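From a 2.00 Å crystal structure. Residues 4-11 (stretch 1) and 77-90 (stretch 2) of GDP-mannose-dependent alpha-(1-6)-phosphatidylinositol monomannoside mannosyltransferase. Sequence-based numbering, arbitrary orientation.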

# COMPACT_ATOMS: atom_id res chain seq x y z
N SER A 4 4.00 26.77 13.54
CA SER A 4 3.62 25.44 12.99
C SER A 4 2.12 25.17 13.16
O SER A 4 1.56 25.41 14.23
CB SER A 4 4.43 24.33 13.66
OG SER A 4 3.91 23.04 13.37
N ARG A 5 1.49 24.69 12.10
CA ARG A 5 0.09 24.29 12.16
C ARG A 5 -0.06 22.94 12.87
O ARG A 5 0.73 22.02 12.65
CB ARG A 5 -0.51 24.24 10.75
CG ARG A 5 -0.63 25.60 10.08
CD ARG A 5 -1.17 25.49 8.66
NE ARG A 5 -2.53 24.94 8.62
CZ ARG A 5 -3.64 25.66 8.75
NH1 ARG A 5 -3.57 26.98 8.94
NH2 ARG A 5 -4.82 25.07 8.70
N LYS A 6 -1.08 22.85 13.71
CA LYS A 6 -1.34 21.66 14.52
C LYS A 6 -2.47 20.83 13.90
O LYS A 6 -3.47 21.38 13.44
CB LYS A 6 -1.72 22.08 15.94
CG LYS A 6 -1.47 21.04 17.02
CD LYS A 6 -1.37 21.73 18.37
CE LYS A 6 -1.32 20.73 19.52
NZ LYS A 6 -1.38 21.44 20.84
N THR A 7 -2.28 19.51 13.90
CA THR A 7 -3.22 18.60 13.24
C THR A 7 -3.84 17.60 14.22
O THR A 7 -3.13 16.95 15.00
CB THR A 7 -2.53 17.82 12.09
OG1 THR A 7 -1.91 18.74 11.19
CG2 THR A 7 -3.54 16.96 11.33
N LEU A 8 -5.16 17.49 14.16
CA LEU A 8 -5.88 16.42 14.84
C LEU A 8 -6.25 15.34 13.83
O LEU A 8 -6.94 15.62 12.84
CB LEU A 8 -7.14 16.95 15.54
CG LEU A 8 -8.05 15.94 16.26
CD1 LEU A 8 -7.35 15.33 17.48
CD2 LEU A 8 -9.36 16.60 16.67
N VAL A 9 -5.76 14.13 14.06
CA VAL A 9 -6.08 12.98 13.22
C VAL A 9 -7.27 12.24 13.83
O VAL A 9 -7.20 11.75 14.97
CB VAL A 9 -4.87 12.02 13.07
CG1 VAL A 9 -5.21 10.86 12.14
CG2 VAL A 9 -3.64 12.77 12.56
N VAL A 10 -8.37 12.17 13.07
CA VAL A 10 -9.61 11.55 13.53
C VAL A 10 -9.79 10.23 12.79
O VAL A 10 -9.90 10.21 11.56
CB VAL A 10 -10.83 12.48 13.28
CG1 VAL A 10 -12.14 11.80 13.70
CG2 VAL A 10 -10.66 13.81 14.02
N THR A 11 -9.83 9.13 13.53
CA THR A 11 -9.76 7.81 12.91
C THR A 11 -10.32 6.66 13.75
O THR A 11 -10.15 6.61 14.97
CB THR A 11 -8.29 7.48 12.46
OG1 THR A 11 -8.25 6.22 11.78
CG2 THR A 11 -7.32 7.46 13.65
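Stretch 2, residues 77-90: AMAEIIREREIDNV

Stretch 2 meets stretch 1 twice, first as a helix packed on it and then as a neighbouring strand. The helix, residues 77-84, begins earlier in the chain and runs nearly antiparallel to strand 7-11: the N-to-C directions differ by 163°, and the axes approach to 9.6 Å. Arg-85 is the first residue to leave helical values (phi/psi -92/7), and Glu-86 follows at 51/55, a left-handed conformation that helps turn the chain. After this reversal Thr-7 pairs with Asn-89 and Leu-8 with Val-90 as parallel beta bridges, with CA-CA distances of 4.5 and 4.9 Å.

The register is fixed by backbone hydrogen bonds. Asn-89 N donates to Lys-6 O at 2.8 Å with an angle of 176°, and Leu-8 N donates to Asn-89 O at 2.8 Å and 164°, so Asn-89 bonds through both its amide and its carbonyl, as expected of a parallel pair. Lys-6 O also accepts from Asp-88 N at 2.9 Å, though the 139° angle is less favourable. Asp-88, with phi/psi -93/-47, departs from extended geometry, and its side chain takes up the next backbone donor: with chi1 at -59° (m), OD2 lies 2.8 Å from Lys-6 N, at 169°.

Thr-7 and Asn-89 project from the same face of the sheet, both in rotamer m, and Asn-89 ND2 donates to Thr-7 OG1 at 3.1 Å and 167°. The other end of the amide serves Arg-5. Asn-89 OD1 accepts from Arg-5 NH2 at 2.7 Å (154°) and from Arg-5 NE at 3.1 Å (138°), which places it at the guanidinium edge, near its plane. The arginine reaches this position with chi1 m, chi2 t and chi3 p; Asp-88 CB lies over one face of the group, 3.8 Å from Arg-5 NH2. Lys-6 instead extends fully, all four chi angles t, so that NZ reaches Arg-85 O at 3.1 Å and hydrogen-bonds to the carbonyl just beyond the helix. Along the way its CG comes within 3.9 Å of Ile-87 CD1.

Leu-8 and Val-90 share the opposite sheet face, and Leu-8 has the largest area covered by the other stretch, 120 Å². Its t, p rotamer (178°, 67°) sets both methyls against the helix: Leu-8 CD1 and CD2 lie 3.7 and 3.9 Å from Ile-81 CG2, and CD2 also lies 3.9 Å from Ile-82 CG1 and 4.1 Å from Met-78 CG. Ile-87 closes in beside the leucine stem; its CB points sideways, but the end of the side chain comes nearer: with chi1 m, Ile-87 CG2 is 3.7 Å from Leu-8 CB, and chi2 m places the CD1 that meets Lys-6. Two residues further on, Val-10 again points toward stretch 2, its CG2 3.9 Å from Met-78 SD and 4.0 Å from Val-90 CG1. Chi1 and chi2 of Met-78, both t, carry SD to that methyl; chi3 p sets only the direction of the terminal CE. Between Leu-8 and Val-10, Val-9 points away and makes no contact, consistent with strand alternation.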

# COMPACT_ATOMS: atom_id res chain seq x y z
N ALA A 77 -17.10 15.62 21.01
CA ALA A 77 -15.80 15.30 21.58
C ALA A 77 -14.66 15.79 20.69
O ALA A 77 -13.67 16.33 21.17
CB ALA A 77 -15.67 13.81 21.84
N MET A 78 -14.83 15.60 19.37
CA MET A 78 -13.87 16.11 18.38
C MET A 78 -13.77 17.63 18.45
O MET A 78 -12.67 18.18 18.44
CB MET A 78 -14.28 15.67 16.97
CG MET A 78 -13.31 16.13 15.88
SD MET A 78 -13.93 15.95 14.20
CE MET A 78 -15.26 17.16 14.19
N ALA A 79 -14.93 18.29 18.52
CA ALA A 79 -15.01 19.74 18.59
C ALA A 79 -14.27 20.33 19.80
O ALA A 79 -13.59 21.34 19.67
CB ALA A 79 -16.48 20.19 18.60
N GLU A 80 -14.41 19.68 20.95
CA GLU A 80 -13.76 20.18 22.17
C GLU A 80 -12.24 20.00 22.16
O GLU A 80 -11.52 20.81 22.74
CB GLU A 80 -14.39 19.56 23.43
CG GLU A 80 -15.70 20.23 23.85
CD GLU A 80 -15.55 21.72 24.12
OE1 GLU A 80 -14.72 22.10 24.97
OE2 GLU A 80 -16.27 22.52 23.47
N ILE A 81 -11.77 18.94 21.50
CA ILE A 81 -10.33 18.72 21.32
C ILE A 81 -9.75 19.79 20.39
O ILE A 81 -8.69 20.36 20.67
CB ILE A 81 -10.03 17.30 20.77
CG1 ILE A 81 -10.44 16.23 21.80
CG2 ILE A 81 -8.54 17.16 20.43
CD1 ILE A 81 -10.57 14.82 21.22
N ILE A 82 -10.46 20.07 19.29
CA ILE A 82 -10.07 21.12 18.34
C ILE A 82 -9.80 22.45 19.06
O ILE A 82 -8.78 23.09 18.82
CB ILE A 82 -11.13 21.29 17.21
CG1 ILE A 82 -11.07 20.10 16.25
CG2 ILE A 82 -10.92 22.61 16.45
CD1 ILE A 82 -12.32 19.92 15.39
N ARG A 83 -10.71 22.83 19.95
CA ARG A 83 -10.58 24.09 20.68
C ARG A 83 -9.54 24.04 21.81
O ARG A 83 -8.79 24.99 22.00
CB ARG A 83 -11.94 24.56 21.20
CG ARG A 83 -12.92 24.92 20.07
CD ARG A 83 -14.27 25.35 20.59
NE ARG A 83 -15.07 24.22 21.08
CZ ARG A 83 -16.15 23.74 20.47
NH1 ARG A 83 -16.60 24.29 19.35
NH2 ARG A 83 -16.80 22.71 21.00
N GLU A 84 -9.49 22.92 22.54
CA GLU A 84 -8.56 22.77 23.67
C GLU A 84 -7.10 22.67 23.23
O GLU A 84 -6.22 23.25 23.86
CB GLU A 84 -8.94 21.56 24.53
N ARG A 85 -6.85 21.92 22.15
CA ARG A 85 -5.49 21.76 21.64
C ARG A 85 -5.13 22.79 20.57
O ARG A 85 -4.07 22.71 19.96
CB ARG A 85 -5.29 20.33 21.11
CG ARG A 85 -5.19 19.26 22.19
CD ARG A 85 -3.85 19.30 22.93
NE ARG A 85 -3.76 18.26 23.95
CZ ARG A 85 -3.96 18.45 25.25
NH1 ARG A 85 -4.26 19.66 25.72
NH2 ARG A 85 -3.85 17.43 26.09
N GLU A 86 -6.02 23.76 20.36
CA GLU A 86 -5.83 24.82 19.35
C GLU A 86 -5.49 24.24 17.97
O GLU A 86 -4.47 24.60 17.36
CB GLU A 86 -4.80 25.85 19.81
CG GLU A 86 -5.28 26.75 20.95
CD GLU A 86 -4.36 27.93 21.21
OE1 GLU A 86 -3.14 27.72 21.42
OE2 GLU A 86 -4.86 29.08 21.22
N ILE A 87 -6.35 23.35 17.49
CA ILE A 87 -6.13 22.60 16.26
C ILE A 87 -6.40 23.44 15.01
O ILE A 87 -7.45 24.09 14.89
CB ILE A 87 -6.99 21.30 16.24
CG1 ILE A 87 -6.58 20.35 17.38
CG2 ILE A 87 -6.94 20.61 14.88
CD1 ILE A 87 -5.13 19.87 17.35
N ASP A 88 -5.44 23.42 14.09
CA ASP A 88 -5.54 24.11 12.80
C ASP A 88 -6.09 23.19 11.71
O ASP A 88 -6.98 23.59 10.96
CB ASP A 88 -4.16 24.63 12.38
CG ASP A 88 -3.57 25.59 13.40
OD1 ASP A 88 -4.12 26.70 13.56
OD2 ASP A 88 -2.55 25.23 14.03
N ASN A 89 -5.55 21.98 11.63
CA ASN A 89 -5.96 20.99 10.63
C ASN A 89 -6.70 19.82 11.27
O ASN A 89 -6.28 19.31 12.30
CB ASN A 89 -4.76 20.42 9.87
CG ASN A 89 -3.83 21.49 9.33
OD1 ASN A 89 -4.25 22.41 8.63
ND2 ASN A 89 -2.55 21.36 9.65
N VAL A 90 -7.78 19.39 10.63
CA VAL A 90 -8.45 18.15 11.00
C VAL A 90 -8.31 17.16 9.85
O VAL A 90 -8.77 17.42 8.73
CB VAL A 90 -9.94 18.38 11.37
CG1 VAL A 90 -10.66 17.05 11.63
CG2 VAL A 90 -10.05 19.27 12.60